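Local atomic coordinates of endonuclease MutS2 (Deinococcus radiodurans, PDB entry 4OD6), a protein that probably senses collided ribosomes and splits them into subunits by ATP hydrolysis, and has endonuclease activity, its Smr domain being the part in this structure. Residues R59-L62 against K63-N67. Numbering follows the deposited sequence. Where two conformers were deposited one is given.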
loop_
_atom_site.group_PDB
_atom_site.type_symbol
_atom_site.label_atom_id
_atom_site.label_comp_id
_atom_site.label_asym_id
_atom_site.label_seq_id
_atom_site.Cartn_x
_atom_site.Cartn_y
_atom_site.Cartn_z
ATOM N N ARG A 59 2.784 -5.950 -3.629
ATOM C CA ARG A 59 2.833 -6.967 -2.602
ATOM C C ARG A 59 4.209 -7.556 -2.550
ATOM O O ARG A 59 4.746 -7.904 -1.536
ATOM C CB ARG A 59 1.791 -8.024 -2.860
ATOM C CG ARG A 59 0.359 -7.557 -2.619
ATOM C CD ARG A 59 -0.643 -8.574 -3.091
ATOM N NE ARG A 59 -0.377 -9.872 -2.514
ATOM C CZ ARG A 59 -0.852 -10.274 -1.356
ATOM N NH1 ARG A 59 -1.629 -9.474 -0.644
ATOM N NH2 ARG A 59 -0.517 -11.471 -0.907
ATOM N N ASP A 60 4.793 -7.711 -3.736
ATOM C CA ASP A 60 6.141 -8.274 -3.816
ATOM C C ASP A 60 7.160 -7.378 -3.119
ATOM O O ASP A 60 8.040 -7.859 -2.404
ATOM C CB ASP A 60 6.547 -8.477 -5.278
ATOM C CG ASP A 60 7.978 -8.957 -5.426
ATOM O OD1 ASP A 60 8.225 -10.160 -5.215
ATOM O OD2 ASP A 60 8.855 -8.131 -5.755
ATOM N N TYR A 61 7.030 -6.071 -3.321
ATOM C CA TYR A 61 7.895 -5.111 -2.649
ATOM C C TYR A 61 7.655 -5.118 -1.136
ATOM O O TYR A 61 8.595 -5.045 -0.349
ATOM C CB TYR A 61 7.679 -3.693 -3.220
ATOM C CG TYR A 61 8.224 -2.597 -2.325
ATOM C CD1 TYR A 61 9.558 -2.228 -2.380
ATOM C CD2 TYR A 61 7.415 -1.992 -1.376
ATOM C CE1 TYR A 61 10.063 -1.254 -1.542
ATOM C CE2 TYR A 61 7.907 -1.017 -0.535
ATOM C CZ TYR A 61 9.231 -0.653 -0.621
ATOM O OH TYR A 61 9.727 0.316 0.216
ATOM N N LEU A 62 6.388 -5.177 -0.744
ATOM C CA LEU A 62 6.007 -4.991 0.662
ATOM C C LEU A 62 6.681 -6.191 1.492
ATOM O O LEU A 62 6.875 -6.001 2.715
ATOM C CB LEU A 62 4.526 -5.082 0.842
ATOM C CG LEU A 62 3.824 -3.779 0.498
ATOM C CD1 LEU A 62 2.322 -3.946 0.333
ATOM C CD2 LEU A 62 4.183 -2.721 1.527
ATOM N N LYS A 63 6.915 -7.445 0.963
ATOM C CA LYS A 63 7.350 -8.601 1.703
ATOM C C LYS A 63 8.668 -8.288 2.328
ATOM O O LYS A 63 9.149 -8.938 3.217
ATOM C CB LYS A 63 7.500 -9.836 0.777
ATOM C CG LYS A 63 6.219 -10.426 0.159
ATOM C CD LYS A 63 6.321 -10.854 -1.313
ATOM C CE LYS A 63 5.004 -11.393 -1.935
ATOM N NZ LYS A 63 4.951 -11.608 -3.436
ATOM N N THR A 64 9.402 -7.334 1.736
ATOM C CA THR A 64 10.752 -6.987 2.304
ATOM C C THR A 64 11.008 -5.538 2.800
ATOM O O THR A 64 12.116 -5.184 3.188
ATOM C CB THR A 64 11.923 -7.346 1.353
ATOM O OG1 THR A 64 11.789 -6.620 0.123
ATOM C CG2 THR A 64 11.971 -8.846 1.083
ATOM N N ASP A 65 9.987 -4.700 2.777
ATOM C CA ASP A 65 10.120 -3.329 3.198
ATOM C C ASP A 65 10.459 -3.390 4.773
ATOM O O ASP A 65 9.672 -3.971 5.526
ATOM C CB ASP A 65 8.873 -2.499 2.912
ATOM C CG ASP A 65 8.960 -1.040 3.450
ATOM O OD1 ASP A 65 9.134 -0.838 4.633
ATOM O OD2 ASP A 65 8.811 -0.107 2.638
ATOM N N LYS A 66 11.500 -2.731 5.262
ATOM C CA LYS A 66 11.933 -2.867 6.672
ATOM C C LYS A 66 10.922 -2.370 7.712
ATOM O O LYS A 66 11.038 -2.612 8.897
ATOM C CB LYS A 66 13.266 -2.132 6.888
ATOM C CG LYS A 66 13.171 -0.623 6.780
ATOM C CD LYS A 66 14.524 0.063 6.890
ATOM C CE LYS A 66 14.385 1.523 7.275
ATOM N NZ LYS A 66 13.676 1.690 8.574
ATOM N N ASN A 67 9.994 -1.565 7.238
ATOM C CA ASN A 67 9.065 -0.778 8.058
ATOM C C ASN A 67 7.687 -1.424 8.207
ATOM O O ASN A 67 6.836 -0.932 8.947
ATOM C CB ASN A 67 8.882 0.622 7.465
ATOM C CG ASN A 67 10.105 1.497 7.642
ATOM O OD1 ASN A 67 10.766 1.461 8.677
ATOM N ND2 ASN A 67 10.411 2.292 6.625
HETATM O O HOH W 1 10.920 -7.628 -2.184
HETATM O O HOH W 2 11.303 -4.064 -0.024
HETATM O O HOH W 3 8.197 -6.497 5.112
#
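Tyr61 reaches past the end of helix 53-62 to Asp65: Tyr61 OH lies 2.6 Å from Asp65 OD2, a weak and somewhat doubtful hydrogen bond, since the hydroxyl is modelled too close to another atom. Ring and carboxylate planes are 83° apart. A tyrosine suits this place because its long ring spans the last turn; CB points away from the loop, but with CG anti to the backbone N (chi1 163°) the hydroxyl end comes near Asp65. Its OH also bonds Arg29 of helix 21-38, whose charge would probably favour the carboxylate nearby. Asp65 OD1 accepts from Asn67 N at 2.8 Å, nearly along its C-O axis, an Asx turn that suits a short carboxylate just before strand 68-73. In this Smr domain, two helices pack on a four-stranded mixed sheet, and helix 53-62 ends here: Thr64 N bonds Tyr61 O at 3.2 Å, from above the carbonyl plane, while Lys63 N to Arg59 O and Asp65 N to Leu62 O are both weak. Thr64 suits the helix end, since OG1 meets two waters, one bonded to Asp60 O and the other to Tyr61 O. Lys63 lays its aliphatic chain over the last turn, CG 3.4 Å from Arg59 O, and its NZ makes a long salt bridge of 4.0 Å with Asp60 OD1. Leu62, buried and aliphatic, packs on Ile32, Val68, Phe71, Thr84 and Val86.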